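PDB 3V5C: mandelate racemase/muconate lactonizing protein from Paenibacillus sp., which probably dehydrates galacturonate, as a magnesium-dependent lyase of the enolase superfamily. Local coordinates for residues I50-M64 with L93-R106. The protein carries 1 engineered substitution. Sequence-based numbering, arbitrary orientation.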
ATOM      1  N   ILE A  50     -11.140  18.996  -3.595  1.00 11.56           N
ATOM      2  CA  ILE A  50     -11.949  19.376  -4.758  1.00 11.22           C
ATOM      3  C   ILE A  50     -13.322  19.836  -4.284  1.00 13.44           C
ATOM      4  O   ILE A  50     -13.874  19.293  -3.328  1.00 14.30           O
ATOM      5  CB  ILE A  50     -12.067  18.203  -5.775  1.00 11.10           C
ATOM      6  CG1 ILE A  50     -12.634  18.670  -7.123  1.00 11.60           C
ATOM      7  CG2 ILE A  50     -12.888  17.027  -5.197  1.00  9.57           C
ATOM      8  CD1 ILE A  50     -12.490  17.618  -8.236  1.00 14.22           C
ATOM      9  N   THR A  51     -13.884  20.844  -4.947  1.00 12.99           N
ATOM     10  CA  THR A  51     -15.234  21.282  -4.610  1.00 11.55           C
ATOM     11  C   THR A  51     -16.102  21.094  -5.841  1.00 12.64           C
ATOM     12  O   THR A  51     -15.778  21.614  -6.905  1.00 15.98           O
ATOM     13  CB  THR A  51     -15.261  22.767  -4.220  1.00 15.12           C
ATOM     14  OG1 THR A  51     -14.368  23.010  -3.117  1.00 15.27           O
ATOM     15  CG2 THR A  51     -16.679  23.176  -3.821  1.00 15.78           C
ATOM     16  N   ILE A  52     -17.178  20.334  -5.682  1.00 15.11           N
ATOM     17  CA  ILE A  52     -18.132  20.065  -6.755  1.00 15.89           C
ATOM     18  C   ILE A  52     -19.510  20.335  -6.180  1.00 16.88           C
ATOM     19  O   ILE A  52     -19.846  19.847  -5.099  1.00 13.60           O
ATOM     20  CB  ILE A  52     -18.055  18.600  -7.233  1.00 14.85           C
ATOM     21  CG1 ILE A  52     -16.694  18.300  -7.864  1.00 14.26           C
ATOM     22  CG2 ILE A  52     -19.206  18.287  -8.222  1.00 15.02           C
ATOM     23  CD1 ILE A  52     -16.391  16.804  -7.952  1.00 16.32           C
ATOM     24  N   ASP A  53     -20.301  21.136  -6.894  1.00 15.20           N
ATOM     25  CA  ASP A  53     -21.651  21.460  -6.439  1.00 16.77           C
ATOM     26  C   ASP A  53     -21.678  21.834  -4.952  1.00 16.21           C
ATOM     27  O   ASP A  53     -22.495  21.319  -4.190  1.00 19.53           O
ATOM     28  CB  ASP A  53     -22.589  20.273  -6.698  1.00 18.44           C
ATOM     29  CG  ASP A  53     -24.050  20.629  -6.491  1.00 18.59           C
ATOM     30  OD1 ASP A  53     -24.425  21.751  -6.879  1.00 24.31           O
ATOM     31  OD2 ASP A  53     -24.805  19.804  -5.938  1.00 22.71           O
ATOM     32  N   GLY A  54     -20.764  22.707  -4.545  1.00 15.19           N
ATOM     33  CA  GLY A  54     -20.763  23.251  -3.192  1.00 15.41           C
ATOM     34  C   GLY A  54     -20.369  22.330  -2.045  1.00 20.66           C
ATOM     35  O   GLY A  54     -20.554  22.669  -0.872  1.00 21.91           O
ATOM     36  N   GLN A  55     -19.825  21.165  -2.384  0.64 16.91           N
ATOM     37  CA  GLN A  55     -19.372  20.193  -1.392  0.64 16.66           C
ATOM     38  C   GLN A  55     -17.906  19.869  -1.658  0.64 15.22           C
ATOM     39  O   GLN A  55     -17.468  19.885  -2.804  0.64 13.11           O
ATOM     40  CB  GLN A  55     -20.220  18.917  -1.476  0.64 16.79           C
ATOM     41  CG  GLN A  55     -19.596  17.656  -0.885  0.64 17.00           C
ATOM     42  CD  GLN A  55     -19.738  17.571   0.626  0.64 17.96           C
ATOM     43  OE1 GLN A  55     -20.844  17.672   1.173  0.64 19.87           O
ATOM     44  NE2 GLN A  55     -18.617  17.384   1.312  0.64 16.38           N
ATOM     45  N   THR A  56     -17.151  19.590  -0.600  1.00 13.59           N
ATOM     46  CA  THR A  56     -15.735  19.221  -0.749  1.00 13.99           C
ATOM     47  C   THR A  56     -15.434  17.726  -0.603  1.00 11.86           C
ATOM     48  O   THR A  56     -16.111  16.993   0.117  1.00 15.41           O
ATOM     49  CB  THR A  56     -14.829  19.954   0.276  1.00 15.13           C
ATOM     50  OG1 THR A  56     -15.258  19.636   1.605  1.00 18.37           O
ATOM     51  CG2 THR A  56     -14.853  21.462   0.059  1.00 17.89           C
ATOM     52  N   GLY A  57     -14.401  17.281  -1.303  1.00 11.49           N
ATOM     53  CA  GLY A  57     -13.838  15.962  -1.076  1.00 13.24           C
ATOM     54  C   GLY A  57     -12.332  16.123  -1.014  1.00 10.83           C
ATOM     55  O   GLY A  57     -11.779  17.017  -1.662  1.00 12.84           O
ATOM     56  N   TYR A  58     -11.677  15.271  -0.235  1.00  9.96           N
ATOM     57  CA  TYR A  58     -10.242  15.337  -0.006  1.00 10.08           C
ATOM     58  C   TYR A  58      -9.573  14.028  -0.432  1.00  9.95           C
ATOM     59  O   TYR A  58     -10.141  12.944  -0.263  1.00  9.60           O
ATOM     60  CB  TYR A  58      -9.986  15.470   1.495  1.00 11.97           C
ATOM     61  CG  TYR A  58     -10.140  16.851   2.099  1.00 11.85           C
ATOM     62  CD1 TYR A  58      -9.028  17.684   2.252  1.00 11.92           C
ATOM     63  CD2 TYR A  58     -11.363  17.292   2.600  1.00 17.00           C
ATOM     64  CE1 TYR A  58      -9.132  18.930   2.836  1.00 14.36           C
ATOM     65  CE2 TYR A  58     -11.476  18.568   3.196  1.00 12.80           C
ATOM     66  CZ  TYR A  58     -10.361  19.367   3.301  1.00 14.20           C
ATOM     67  OH  TYR A  58     -10.434  20.616   3.886  1.00 17.77           O
ATOM     68  N   GLY A  59      -8.345  14.108  -0.932  1.00 11.76           N
ATOM     69  CA  GLY A  59      -7.577  12.885  -1.128  1.00 13.23           C
ATOM     70  C   GLY A  59      -6.172  13.084  -1.645  1.00 10.39           C
ATOM     71  O   GLY A  59      -5.778  14.190  -1.992  1.00  9.94           O
ATOM     72  N   SER A  60      -5.406  11.995  -1.681  1.00  9.55           N
ATOM     73  CA  SER A  60      -4.094  11.985  -2.336  1.00 10.96           C
ATOM     74  C   SER A  60      -4.191  12.583  -3.737  1.00 13.05           C
ATOM     75  O   SER A  60      -5.184  12.382  -4.437  1.00 10.90           O
ATOM     76  CB  SER A  60      -3.586  10.544  -2.425  1.00 10.45           C
ATOM     77  OG  SER A  60      -2.480  10.435  -3.309  1.00 11.50           O
ATOM     78  N   SER A  61      -3.180  13.343  -4.125  1.00 10.45           N
ATOM     79  CA  SER A  61      -3.112  13.857  -5.492  1.00 12.17           C
ATOM     80  C   SER A  61      -1.652  13.924  -5.896  1.00 11.78           C
ATOM     81  O   SER A  61      -0.845  14.506  -5.164  1.00 13.04           O
ATOM     82  CB  SER A  61      -3.750  15.249  -5.576  1.00 12.00           C
ATOM     83  OG  SER A  61      -3.550  15.809  -6.871  1.00 12.17           O
ATOM     84  N   ILE A  62      -1.304  13.325  -7.037  1.00 11.66           N
ATOM     85  CA  ILE A  62       0.047  13.455  -7.569  1.00 13.17           C
ATOM     86  C   ILE A  62      -0.002  13.875  -9.031  1.00 15.11           C
ATOM     87  O   ILE A  62      -1.026  13.708  -9.702  1.00 14.12           O
ATOM     88  CB  ILE A  62       0.881  12.165  -7.386  1.00 15.61           C
ATOM     89  CG1 ILE A  62       0.313  11.022  -8.224  1.00 14.27           C
ATOM     90  CG2 ILE A  62       0.965  11.797  -5.890  1.00 15.05           C
ATOM     91  CD1 ILE A  62       1.268   9.817  -8.371  1.00 15.95           C
ATOM     92  N   HIS A  63       1.106  14.438  -9.508  1.00 16.50           N
ATOM     93  CA  HIS A  63       1.245  14.826 -10.910  1.00 14.84           C
ATOM     94  C   HIS A  63       0.221  15.883 -11.322  1.00 18.22           C
ATOM     95  O   HIS A  63      -0.239  15.881 -12.464  1.00 18.67           O
ATOM     96  CB  HIS A  63       1.087  13.605 -11.813  1.00 16.72           C
ATOM     97  CG  HIS A  63       2.185  12.600 -11.672  1.00 20.76           C
ATOM     98  ND1 HIS A  63       3.082  12.616 -10.627  1.00 29.78           N
ATOM     99  CD2 HIS A  63       2.536  11.551 -12.454  1.00 30.21           C
ATOM    100  CE1 HIS A  63       3.935  11.616 -10.766  1.00 25.70           C
ATOM    101  NE2 HIS A  63       3.627  10.956 -11.867  1.00 31.59           N
ATOM    102  N   MET A  64      -0.164  16.757 -10.400  1.00 15.84           N
ATOM    103  CA  MET A  64      -1.104  17.826 -10.741  1.00 15.05           C
ATOM    104  C   MET A  64      -0.453  19.184 -10.554  1.00 16.78           C
ATOM    105  O   MET A  64       0.057  19.480  -9.478  1.00 19.62           O
ATOM    106  CB  MET A  64      -2.359  17.759  -9.870  1.00 15.60           C
ATOM    107  CG  MET A  64      -3.391  18.818 -10.222  1.00 14.40           C
ATOM    108  SD  MET A  64      -5.022  18.486  -9.533  1.00 14.43           S
ATOM    109  CE  MET A  64      -4.712  18.623  -7.769  1.00 15.88           C
ATOM    110  N   LEU A  93      -4.490   9.922 -11.392  1.00 12.60           N
ATOM    111  CA  LEU A  93      -3.458  10.225 -10.399  1.00 10.37           C
ATOM    112  C   LEU A  93      -3.741  11.551  -9.682  1.00 11.60           C
ATOM    113  O   LEU A  93      -3.456  11.699  -8.488  1.00 11.30           O
ATOM    114  CB  LEU A  93      -2.077  10.271 -11.040  1.00 13.19           C
ATOM    115  CG  LEU A  93      -1.656   9.021 -11.814  1.00 13.41           C
ATOM    116  CD1 LEU A  93      -0.315   9.250 -12.503  1.00 15.42           C
ATOM    117  CD2 LEU A  93      -1.642   7.778 -10.888  1.00 14.63           C
ATOM    118  N   GLN A  94      -4.307  12.501 -10.417  1.00 12.52           N
ATOM    119  CA  GLN A  94      -4.516  13.848  -9.914  1.00 13.65           C
ATOM    120  C   GLN A  94      -5.762  13.950  -9.043  1.00 12.40           C
ATOM    121  O   GLN A  94      -5.761  14.656  -8.037  1.00 12.23           O
ATOM    122  CB  GLN A  94      -4.672  14.814 -11.089  1.00 13.45           C
ATOM    123  CG  GLN A  94      -3.426  14.972 -11.950  1.00 15.01           C
ATOM    124  CD  GLN A  94      -3.283  13.899 -13.025  1.00 16.38           C
ATOM    125  OE1 GLN A  94      -4.151  13.033 -13.200  1.00 14.72           O
ATOM    126  NE2 GLN A  94      -2.170  13.954 -13.750  1.00 20.54           N
ATOM    127  N   LEU A  95      -6.823  13.234  -9.419  1.00 12.66           N
ATOM    128  CA  LEU A  95      -8.114  13.497  -8.794  1.00  9.82           C
ATOM    129  C   LEU A  95      -8.960  12.305  -8.353  1.00  8.62           C
ATOM    130  O   LEU A  95     -10.030  12.509  -7.775  1.00  9.02           O
ATOM    131  CB  LEU A  95      -8.966  14.388  -9.723  1.00  9.54           C
ATOM    132  CG  LEU A  95      -8.511  15.820  -9.984  1.00 11.91           C
ATOM    133  CD1 LEU A  95      -9.482  16.463 -11.002  1.00 12.71           C
ATOM    134  CD2 LEU A  95      -8.444  16.604  -8.690  1.00 14.60           C
ATOM    135  N   GLU A  96      -8.515  11.077  -8.579  1.00  9.60           N
ATOM    136  CA  GLU A  96      -9.394   9.949  -8.263  1.00  8.80           C
ATOM    137  C   GLU A  96      -9.745   9.940  -6.779  1.00 11.05           C
ATOM    138  O   GLU A  96     -10.872   9.631  -6.397  1.00 11.68           O
ATOM    139  CB  GLU A  96      -8.805   8.597  -8.659  1.00 11.28           C
ATOM    140  CG  GLU A  96      -7.556   8.175  -7.901  1.00 11.64           C
ATOM    141  CD  GLU A  96      -6.971   6.895  -8.469  1.00 12.25           C
ATOM    142  OE1 GLU A  96      -5.840   6.578  -8.095  1.00 13.49           O
ATOM    143  OE2 GLU A  96      -7.652   6.223  -9.276  1.00 13.31           O
ATOM    144  N   TYR A  97      -8.776  10.259  -5.934  1.00 10.02           N
ATOM    145  CA  TYR A  97      -9.047  10.172  -4.513  1.00  9.32           C
ATOM    146  C   TYR A  97      -9.981  11.279  -4.022  1.00  9.89           C
ATOM    147  O   TYR A  97     -10.994  10.989  -3.399  1.00 11.36           O
ATOM    148  CB  TYR A  97      -7.751  10.040  -3.682  1.00 10.90           C
ATOM    149  CG  TYR A  97      -7.124   8.660  -3.796  1.00  8.96           C
ATOM    150  CD1 TYR A  97      -7.787   7.539  -3.295  1.00  6.89           C
ATOM    151  CD2 TYR A  97      -5.890   8.457  -4.421  1.00  8.88           C
ATOM    152  CE1 TYR A  97      -7.266   6.269  -3.378  1.00  9.05           C
ATOM    153  CE2 TYR A  97      -5.344   7.167  -4.496  1.00  8.06           C
ATOM    154  CZ  TYR A  97      -6.057   6.078  -3.984  1.00  7.60           C
ATOM    155  OH  TYR A  97      -5.553   4.794  -4.033  1.00 10.23           O
ATOM    156  N   PRO A  98      -9.654  12.551  -4.303  1.00  9.88           N
ATOM    157  CA  PRO A  98     -10.656  13.570  -3.946  1.00 10.67           C
ATOM    158  C   PRO A  98     -12.041  13.315  -4.579  1.00 11.24           C
ATOM    159  O   PRO A  98     -13.055  13.615  -3.944  1.00 11.10           O
ATOM    160  CB  PRO A  98     -10.058  14.875  -4.497  1.00 12.59           C
ATOM    161  CG  PRO A  98      -8.572  14.583  -4.688  1.00 16.05           C
ATOM    162  CD  PRO A  98      -8.446  13.110  -4.943  1.00 12.89           C
ATOM    163  N   VAL A  99     -12.098  12.802  -5.806  1.00 12.02           N
ATOM    164  CA  VAL A  99     -13.402  12.552  -6.427  1.00 13.20           C
ATOM    165  C   VAL A  99     -14.155  11.409  -5.747  1.00 12.34           C
ATOM    166  O   VAL A  99     -15.364  11.504  -5.471  1.00 12.76           O
ATOM    167  CB  VAL A  99     -13.262  12.306  -7.951  1.00 11.35           C
ATOM    168  CG1 VAL A  99     -14.514  11.651  -8.512  1.00 15.03           C
ATOM    169  CG2 VAL A  99     -13.002  13.632  -8.641  1.00 11.98           C
ATOM    170  N   LEU A 100     -13.450  10.336  -5.435  1.00 11.89           N
ATOM    171  CA  LEU A 100     -14.099   9.239  -4.734  1.00 12.24           C
ATOM    172  C   LEU A 100     -14.562   9.684  -3.344  1.00 10.67           C
ATOM    173  O   LEU A 100     -15.636   9.294  -2.884  1.00 13.13           O
ATOM    174  CB  LEU A 100     -13.172   8.017  -4.663  1.00 12.74           C
ATOM    175  CG  LEU A 100     -13.018   7.265  -5.985  1.00 13.20           C
ATOM    176  CD1 LEU A 100     -11.852   6.302  -5.894  1.00 14.86           C
ATOM    177  CD2 LEU A 100     -14.289   6.511  -6.322  1.00 17.77           C
ATOM    178  N   ASP A 101     -13.749  10.479  -2.654  1.00 10.74           N
ATOM    179  CA  ASP A 101     -14.149  10.972  -1.343  1.00  8.99           C
ATOM    180  C   ASP A 101     -15.391  11.838  -1.500  1.00 13.21           C
ATOM    181  O   ASP A 101     -16.322  11.749  -0.706  1.00 13.81           O
ATOM    182  CB  ASP A 101     -13.030  11.798  -0.716  1.00 10.54           C
ATOM    183  CG  ASP A 101     -13.327  12.170   0.733  1.00 11.27           C
ATOM    184  OD1 ASP A 101     -13.721  11.276   1.497  1.00 11.44           O
ATOM    185  OD2 ASP A 101     -13.187  13.345   1.095  1.00 12.04           O
ATOM    186  N   TRP A 102     -15.387  12.668  -2.539  1.00 10.62           N
ATOM    187  CA  TRP A 102     -16.501  13.583  -2.798  1.00 10.36           C
ATOM    188  C   TRP A 102     -17.784  12.779  -2.982  1.00 14.28           C
ATOM    189  O   TRP A 102     -18.806  13.097  -2.365  1.00 13.60           O
ATOM    190  CB  TRP A 102     -16.241  14.476  -4.016  1.00 13.15           C
ATOM    191  CG  TRP A 102     -17.335  15.497  -4.195  1.00 11.51           C
ATOM    192  CD1 TRP A 102     -17.337  16.770  -3.730  1.00 13.72           C
ATOM    193  CD2 TRP A 102     -18.585  15.305  -4.870  1.00 15.37           C
ATOM    194  NE1 TRP A 102     -18.524  17.399  -4.070  1.00 13.61           N
ATOM    195  CE2 TRP A 102     -19.302  16.514  -4.769  1.00 13.86           C
ATOM    196  CE3 TRP A 102     -19.164  14.228  -5.555  1.00 18.28           C
ATOM    197  CZ2 TRP A 102     -20.571  16.683  -5.344  1.00 15.67           C
ATOM    198  CZ3 TRP A 102     -20.429  14.390  -6.115  1.00 18.31           C
ATOM    199  CH2 TRP A 102     -21.117  15.611  -5.999  1.00 16.56           C
ATOM    200  N   LEU A 103     -17.728  11.752  -3.834  1.00 12.93           N
ATOM    201  CA  LEU A 103     -18.907  10.916  -4.101  1.00 13.84           C
ATOM    202  C   LEU A 103     -19.410  10.287  -2.809  1.00 17.44           C
ATOM    203  O   LEU A 103     -20.618  10.233  -2.561  1.00 15.87           O
ATOM    204  CB  LEU A 103     -18.609   9.841  -5.168  1.00 16.97           C
ATOM    205  CG  LEU A 103     -18.472  10.287  -6.625  1.00 24.04           C
ATOM    206  CD1 LEU A 103     -17.900   9.151  -7.484  1.00 28.57           C
ATOM    207  CD2 LEU A 103     -19.819  10.754  -7.183  1.00 26.82           C
ATOM    208  N   GLY A 104     -18.482   9.825  -1.970  1.00 13.13           N
ATOM    209  CA  GLY A 104     -18.836   9.299  -0.667  1.00 13.07           C
ATOM    210  C   GLY A 104     -19.520  10.336   0.213  1.00 13.83           C
ATOM    211  O   GLY A 104     -20.538  10.040   0.839  1.00 15.74           O
ATOM    212  N   GLN A 105     -18.990  11.559   0.243  1.00 13.75           N
ATOM    213  CA  GLN A 105     -19.618  12.621   1.041  1.00 13.23           C
ATOM    214  C   GLN A 105     -21.032  12.925   0.536  1.00 15.21           C
ATOM    215  O   GLN A 105     -21.967  13.038   1.338  1.00 18.24           O
ATOM    216  CB  GLN A 105     -18.781  13.907   1.055  1.00 14.22           C
ATOM    217  CG  GLN A 105     -17.327  13.727   1.520  1.00 17.30           C
ATOM    218  CD  GLN A 105     -17.195  13.141   2.915  1.00 16.43           C
ATOM    219  OE1 GLN A 105     -17.972  13.454   3.830  1.00 17.72           O
ATOM    220  NE2 GLN A 105     -16.207  12.281   3.085  1.00 15.75           N
ATOM    221  N   ARG A 106     -21.178  13.049  -0.783  1.00 17.11           N
ATOM    222  CA  ARG A 106     -22.447  13.446  -1.395  1.00 16.78           C
ATOM    223  C   ARG A 106     -23.518  12.381  -1.174  1.00 19.28           C
ATOM    224  O   ARG A 106     -24.663  12.693  -0.806  1.00 20.38           O
ATOM    225  CB  ARG A 106     -22.231  13.713  -2.890  1.00 16.01           C
ATOM    226  CG  ARG A 106     -23.505  14.010  -3.711  1.00 17.57           C
ATOM    227  CD  ARG A 106     -24.424  15.044  -3.061  1.00 16.36           C
ATOM    228  NE  ARG A 106     -23.850  16.372  -2.860  1.00 18.06           N
ATOM    229  CZ  ARG A 106     -23.832  17.345  -3.771  1.00 16.89           C
ATOM    230  NH1 ARG A 106     -24.307  17.135  -4.989  1.00 19.10           N
ATOM    231  NH2 ARG A 106     -23.309  18.525  -3.474  1.00 18.55           N
TER
HETATM  232  O   HOH W   1     -18.617  16.378   4.024  1.00 32.49           O
HETATM  233  O   HOH W   2      -6.144  11.230  -6.750  1.00 11.76           O
HETATM  234  O   HOH W   3      -3.037  10.301  -5.928  1.00 12.72           O
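Ile50 lays CG2 against CB of Pro98 at 3.6 Å, while its CD1 touches a methyl of Leu95 and one of Val99. Two residues further, Ile52 sets CB over one face of the Trp102 indole, a CH-pi contact 3.7 Å from the centroid of the five-membered ring. The opposite face of the indole carries CB of Arg106. With CG anti to the backbone N (chi1 -175°), the indole reaches the hairpin turn, where NE1 divides its hydrogen between the carbonyls of Ile52 and Gln55 in two weak, bent bonds. A leucine in place of Trp102 would probably leave those two carbonyls without this shared donor and open a gap under Ile52. At the type I' turn, Arg106 grips Asp53 end-on: NH1 makes a salt bridge to OD2 at 2.9 Å, and NH2 bonds Asp53 O, which lies in the guanidinium plane.

This hairpin belongs to the antiparallel sheet of the N-terminal capping domain characteristic of the enolase superfamily, and helix 92-107 packs across it. The backbones come closest where glycines face the helix: the CA atoms of Gly57 and Trp102 are 4.0 Å apart, leaving no space for a side chain. Between Gly57 and Gly59, Tyr58 N gives an almost straight bond (176°) to the anti lone pair of Asp101 OD2; the tyrosine hydroxyl turns elsewhere, to Asp371 and Arg49. Pro98 brings CD to 3.4 Å from Ser60 O at the kink of the helix, where the N atoms of Tyr97 and Pro98 make no bond to the preceding turn. Ser61 OG then donates in plane to Gln94 O at 2.8 Å, Ile62 N bonds Leu93 O, and Gln94 NE2 reaches His63 O from above its carbonyl plane. Met64 closes over Gln94, its SD 4.0 Å from Leu95 CD2.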